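Local coordinates for protein MHP1 (Microbacterium liquefaciens, PDB 2JLN) that takes up 5-aryl-substituted hydantoins such as 5-benzyl hydantoin across the membrane in a sodium-dependent way, as a member of the nucleobase-cation-symport-1 family, at residues A[383-388]-A[452-457]; A[94-99]-A[399-404]. All coordinates share one frame; numbering follows the deposited sequence.

Contact 1: A[383-388]-A[452-457]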
# COMPACT_ATOMS: atom_id res chain seq x y z
N LEU A 383 -11.03 20.16 -2.87
CA LEU A 383 -11.07 21.62 -2.79
C LEU A 383 -11.41 22.30 -4.12
O LEU A 383 -12.37 23.06 -4.19
CB LEU A 383 -9.75 22.16 -2.24
CG LEU A 383 -9.37 21.66 -0.85
CD1 LEU A 383 -7.96 22.16 -0.42
CD2 LEU A 383 -10.43 22.07 0.12
N VAL A 384 -10.62 22.02 -5.15
CA VAL A 384 -10.83 22.59 -6.49
C VAL A 384 -12.17 22.19 -7.16
O VAL A 384 -12.98 23.06 -7.47
CB VAL A 384 -9.65 22.21 -7.41
CG1 VAL A 384 -9.91 22.63 -8.83
CG2 VAL A 384 -8.38 22.80 -6.90
N ARG A 385 -12.42 20.90 -7.38
CA ARG A 385 -13.61 20.48 -8.12
C ARG A 385 -14.86 20.31 -7.25
O ARG A 385 -15.97 20.25 -7.75
CB ARG A 385 -13.33 19.20 -8.90
CG ARG A 385 -12.09 19.35 -9.68
CD ARG A 385 -12.06 18.51 -10.89
NE ARG A 385 -10.72 18.54 -11.44
CZ ARG A 385 -10.30 19.37 -12.38
NH1 ARG A 385 -11.14 20.24 -12.89
NH2 ARG A 385 -9.05 19.32 -12.81
N ARG A 386 -14.66 20.23 -5.94
CA ARG A 386 -15.78 20.08 -5.03
C ARG A 386 -16.51 18.78 -5.29
O ARG A 386 -17.74 18.73 -5.31
CB ARG A 386 -16.70 21.29 -5.12
CG ARG A 386 -16.03 22.53 -4.57
CD ARG A 386 -16.96 23.72 -4.47
NE ARG A 386 -16.36 24.77 -3.65
CZ ARG A 386 -16.79 26.03 -3.59
NH1 ARG A 386 -17.83 26.42 -4.32
NH2 ARG A 386 -16.17 26.91 -2.81
N ARG A 387 -15.73 17.72 -5.48
CA ARG A 387 -16.27 16.38 -5.65
C ARG A 387 -17.07 16.28 -6.93
O ARG A 387 -17.80 15.33 -7.11
CB ARG A 387 -17.16 16.00 -4.47
CG ARG A 387 -16.42 15.64 -3.20
CD ARG A 387 -17.35 15.84 -2.01
NE ARG A 387 -16.93 15.06 -0.85
CZ ARG A 387 -17.65 14.90 0.27
NH1 ARG A 387 -18.85 15.48 0.39
NH2 ARG A 387 -17.17 14.16 1.27
N ARG A 388 -16.95 17.24 -7.83
CA ARG A 388 -17.79 17.23 -9.01
C ARG A 388 -16.99 16.80 -10.25
O ARG A 388 -16.30 17.60 -10.88
CB ARG A 388 -18.46 18.60 -9.18
CG ARG A 388 -19.55 18.66 -10.23
CD ARG A 388 -20.62 19.69 -9.88
NE ARG A 388 -20.25 21.06 -10.25
CZ ARG A 388 -20.47 21.60 -11.45
NH1 ARG A 388 -21.05 20.89 -12.42
NH2 ARG A 388 -20.12 22.86 -11.69
N PHE A 452 -9.01 26.52 -19.63
CA PHE A 452 -9.67 25.22 -19.80
C PHE A 452 -10.77 25.11 -18.78
O PHE A 452 -10.65 25.67 -17.70
CB PHE A 452 -8.68 24.11 -19.52
CG PHE A 452 -7.56 24.04 -20.48
CD1 PHE A 452 -6.27 24.38 -20.08
CD2 PHE A 452 -7.77 23.62 -21.77
CE1 PHE A 452 -5.20 24.30 -20.97
CE2 PHE A 452 -6.72 23.54 -22.67
CZ PHE A 452 -5.43 23.87 -22.27
N PRO A 453 -11.84 24.36 -19.09
CA PRO A 453 -12.99 24.35 -18.18
C PRO A 453 -12.81 23.29 -17.09
O PRO A 453 -12.17 22.27 -17.36
CB PRO A 453 -14.15 23.96 -19.11
CG PRO A 453 -13.52 23.55 -20.44
CD PRO A 453 -12.04 23.42 -20.20
N LEU A 454 -13.35 23.53 -15.90
CA LEU A 454 -13.20 22.61 -14.77
C LEU A 454 -14.36 21.64 -14.64
O LEU A 454 -14.27 20.66 -13.88
CB LEU A 454 -13.09 23.37 -13.45
CG LEU A 454 -11.91 24.29 -13.18
CD1 LEU A 454 -11.99 24.82 -11.75
CD2 LEU A 454 -10.59 23.60 -13.46
N PHE A 455 -15.47 21.90 -15.34
CA PHE A 455 -16.62 20.99 -15.26
C PHE A 455 -17.14 20.67 -16.65
O PHE A 455 -16.70 21.30 -17.61
CB PHE A 455 -17.72 21.53 -14.34
CG PHE A 455 -17.22 21.90 -12.97
CD1 PHE A 455 -16.78 23.19 -12.70
CD2 PHE A 455 -17.15 20.95 -11.96
CE1 PHE A 455 -16.29 23.53 -11.46
CE2 PHE A 455 -16.67 21.30 -10.70
CZ PHE A 455 -16.24 22.59 -10.45
N SER A 456 -18.01 19.68 -16.78
CA SER A 456 -18.49 19.33 -18.11
C SER A 456 -19.95 18.87 -18.15
O SER A 456 -20.48 18.34 -17.17
CB SER A 456 -17.57 18.32 -18.81
OG SER A 456 -18.11 17.01 -18.85
N GLU A 457 -20.59 19.09 -19.29
CA GLU A 457 -21.98 18.70 -19.44
C GLU A 457 -22.15 17.18 -19.37
O GLU A 457 -23.17 16.68 -18.86
CB GLU A 457 -22.55 19.23 -20.75
CG GLU A 457 -22.44 20.73 -20.88
CD GLU A 457 -23.49 21.31 -21.83
OE1 GLU A 457 -23.57 20.86 -23.00
OE2 GLU A 457 -24.22 22.23 -21.39

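Contact 2: A[94-99]-A[399-404]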
# COMPACT_ATOMS: atom_id res chain seq x y z
N ALA A 94 -5.88 9.77 -11.76
CA ALA A 94 -4.81 10.76 -11.85
C ALA A 94 -4.98 11.67 -13.08
O ALA A 94 -4.45 12.78 -13.12
CB ALA A 94 -3.46 10.10 -11.86
N ARG A 95 -5.76 11.20 -14.05
CA ARG A 95 -6.00 11.94 -15.27
C ARG A 95 -6.58 13.29 -14.95
O ARG A 95 -6.44 14.22 -15.72
CB ARG A 95 -6.94 11.16 -16.16
CG ARG A 95 -6.27 9.99 -16.80
CD ARG A 95 -7.23 9.10 -17.53
NE ARG A 95 -6.56 7.86 -17.92
CZ ARG A 95 -7.17 6.85 -18.51
NH1 ARG A 95 -8.46 6.93 -18.80
NH2 ARG A 95 -6.49 5.76 -18.84
N MET A 96 -7.20 13.39 -13.80
CA MET A 96 -7.90 14.60 -13.41
C MET A 96 -6.96 15.82 -13.25
O MET A 96 -7.02 16.74 -14.05
CB MET A 96 -8.71 14.31 -12.14
CG MET A 96 -10.12 14.86 -12.12
SD MET A 96 -11.40 13.69 -11.58
CE MET A 96 -10.61 12.72 -10.28
N PRO A 97 -6.09 15.84 -12.22
CA PRO A 97 -5.26 17.04 -12.06
C PRO A 97 -4.11 17.11 -13.07
O PRO A 97 -3.92 18.15 -13.69
CB PRO A 97 -4.71 16.88 -10.64
CG PRO A 97 -4.65 15.42 -10.44
CD PRO A 97 -5.94 14.93 -11.07
N PHE A 98 -3.34 16.04 -13.22
CA PHE A 98 -2.33 15.99 -14.28
C PHE A 98 -3.11 15.70 -15.56
O PHE A 98 -4.33 15.55 -15.49
CB PHE A 98 -1.30 14.92 -13.97
CG PHE A 98 -0.79 14.99 -12.56
CD1 PHE A 98 -1.25 14.13 -11.59
CD2 PHE A 98 0.11 15.97 -12.20
CE1 PHE A 98 -0.80 14.21 -10.30
CE2 PHE A 98 0.56 16.06 -10.90
CZ PHE A 98 0.11 15.19 -9.95
N GLY A 99 -2.49 15.63 -16.72
CA GLY A 99 -3.34 15.35 -17.88
C GLY A 99 -3.94 13.94 -18.04
O GLY A 99 -3.81 13.07 -17.19
N GLY A 399 -11.32 15.79 -24.05
CA GLY A 399 -12.42 16.19 -23.18
C GLY A 399 -11.92 17.22 -22.21
O GLY A 399 -10.88 17.84 -22.45
N ILE A 400 -12.62 17.42 -21.09
CA ILE A 400 -12.20 18.45 -20.14
C ILE A 400 -10.92 18.15 -19.34
O ILE A 400 -10.53 18.95 -18.51
CB ILE A 400 -13.33 18.85 -19.17
CG1 ILE A 400 -13.42 17.85 -18.02
CG2 ILE A 400 -14.64 18.95 -19.90
CD1 ILE A 400 -14.42 18.24 -16.96
N TYR A 401 -10.28 17.00 -19.59
CA TYR A 401 -9.04 16.61 -18.88
C TYR A 401 -7.84 16.47 -19.82
O TYR A 401 -6.82 15.87 -19.46
CB TYR A 401 -9.23 15.29 -18.12
CG TYR A 401 -10.35 15.35 -17.12
CD1 TYR A 401 -11.33 14.37 -17.09
CD2 TYR A 401 -10.43 16.40 -16.21
CE1 TYR A 401 -12.37 14.43 -16.18
CE2 TYR A 401 -11.46 16.47 -15.29
CZ TYR A 401 -12.43 15.48 -15.28
OH TYR A 401 -13.47 15.54 -14.39
N THR A 402 -7.95 17.02 -21.02
CA THR A 402 -6.90 16.87 -22.03
C THR A 402 -5.86 17.97 -21.88
O THR A 402 -4.69 17.73 -22.15
CB THR A 402 -7.45 16.85 -23.48
OG1 THR A 402 -8.60 16.01 -23.58
CG2 THR A 402 -6.42 16.30 -24.41
N TYR A 403 -6.29 19.15 -21.44
CA TYR A 403 -5.40 20.32 -21.31
C TYR A 403 -4.57 20.55 -22.58
O TYR A 403 -5.09 20.47 -23.69
CB TYR A 403 -4.51 20.19 -20.08
CG TYR A 403 -5.27 19.95 -18.80
CD1 TYR A 403 -5.45 18.65 -18.32
CD2 TYR A 403 -5.83 21.00 -18.07
CE1 TYR A 403 -6.15 18.41 -17.16
CE2 TYR A 403 -6.53 20.77 -16.92
CZ TYR A 403 -6.69 19.47 -16.47
OH TYR A 403 -7.37 19.20 -15.31
N TRP A 404 -3.29 20.84 -22.42
CA TRP A 404 -2.41 21.07 -23.57
C TRP A 404 -1.99 19.76 -24.22
O TRP A 404 -0.98 19.17 -23.86
CB TRP A 404 -1.16 21.87 -23.17
CG TRP A 404 -1.41 23.28 -22.76
CD1 TRP A 404 -1.53 24.35 -23.58
CD2 TRP A 404 -1.55 23.77 -21.42
NE1 TRP A 404 -1.75 25.50 -22.84
CE2 TRP A 404 -1.77 25.16 -21.51
CE3 TRP A 404 -1.50 23.18 -20.16
CZ2 TRP A 404 -1.96 25.95 -20.40
CZ3 TRP A 404 -1.70 23.99 -19.05
CH2 TRP A 404 -1.92 25.35 -19.18

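Contact 1: A[383-388]-A[452-457]
The guanidinium of Arg385 gives one N-H to the chain of 452-457: NH1 meets Leu454 O at 3.3 Å in a weak hydrogen bond, bent to 130° at the hydrogen. The carbonyl oxygen lies at the edge of the guanidinium, near its plane, while NE on the same group forms a salt bridge with Asp380. The Arg385 chain runs extended from CG to NE and crosses Leu454 at about a right angle, its NH1 also touching CD2 of that leucine. Beside this polar point, Val384 CG1 rests on Leu454 CD1 at 4.2 Å.

A second arginine meets the segment in a different way. Arg388 bends at chi3 (82°), which swings NE out of line with the rest of the chain; its guanidinium lies flat on Phe455, the planes only 4° apart and the centres separated by 3.8 Å. This is a cation-pi stack with NH2 over CG of the ring, offset toward the rim, and NH1 is held in addition by Glu459. At its edge the same ring meets Arg385 O, with CE2 3.2 Å away, the oxygen that also accepts Arg388 N. An alanine in place of Phe455 would probably deprive the Arg388 guanidinium of its flat support, leaving it freer to turn about its link to Glu459.

The setting is a helix C-terminus: after helix 371-384 the chain leaves helical geometry at Arg386, with positive phi, and residues 385 to 388 form a type I' beta turn, whose first and last residues, Arg385 and Arg388, receive the loop that follows helix 429-448.

Contact 2: A[94-99]-A[399-404]
Tyr401 and Tyr403 both project toward segment 94-99, yet the two rings are used differently, one offering a face and the other its hydroxyl. The Tyr401 ring runs alongside the Met96 side chain, the two pointing the same way. Met96 CG lies 3.8 Å from Tyr401 CE2, and CA of the methionine sits over the same face. The sulfur, farther out, makes an oblique Met-aromatic contact, SD standing 4.9 Å from the ring centroid and 37° off its normal. The opposite face is covered from within the segment itself by Ile400 CG1, 3.6 Å above the centre, so the ring is sandwiched between aliphatic groups. Its hydroxyl accepts a bond from Ser390 N, which fixes the far end of the ring.

Tyr403 takes its place with CG anti to the carbonyl carbon (chi1 -54°), and its ring reaches the 94-99 backbone with the phenol end foremost. The hydroxyl donates to Met96 O at 2.8 Å, and the angle at the carbonyl oxygen, 165°, makes this approach nearly straight along C=O. A weak hydrogen bond joins that hydroxyl to Arg385 NH2 as well. Nearer the backbone end of the ring, Tyr403 CD1 touches Gly99 CA at 3.9 Å.

All the residues that touch here are buried. The contact brings together two loops, one leading from helix 90-93 to helix 104-137 and the other from helix 391-394 to helix 409-423; Pro97 packs on Ile376 of helix 371-384, while Phe98 reaches both Leu373 of that helix and Leu412 of helix 409-423.

In the fold
Read from the N terminus, the chain passes 94-99 first, then runs through nearly 300 residues, mostly helical, before 399-404 returns to it and contact 2 closes the long loop. On the way it has already laid down 383-388, at the end of helix 371-384, and this waits for 452-457, so contact 1 closes a shorter loop of 63 residues. The segments alternate, and the two loops therefore cross. With centres about 11 Å apart the contacts touch directly, as where Ser456 packs on Ile400. Together they join the loops beside helices 104-137, 371-384, 409-423 and 429-448 at one end of the transporter, away from the sodium site.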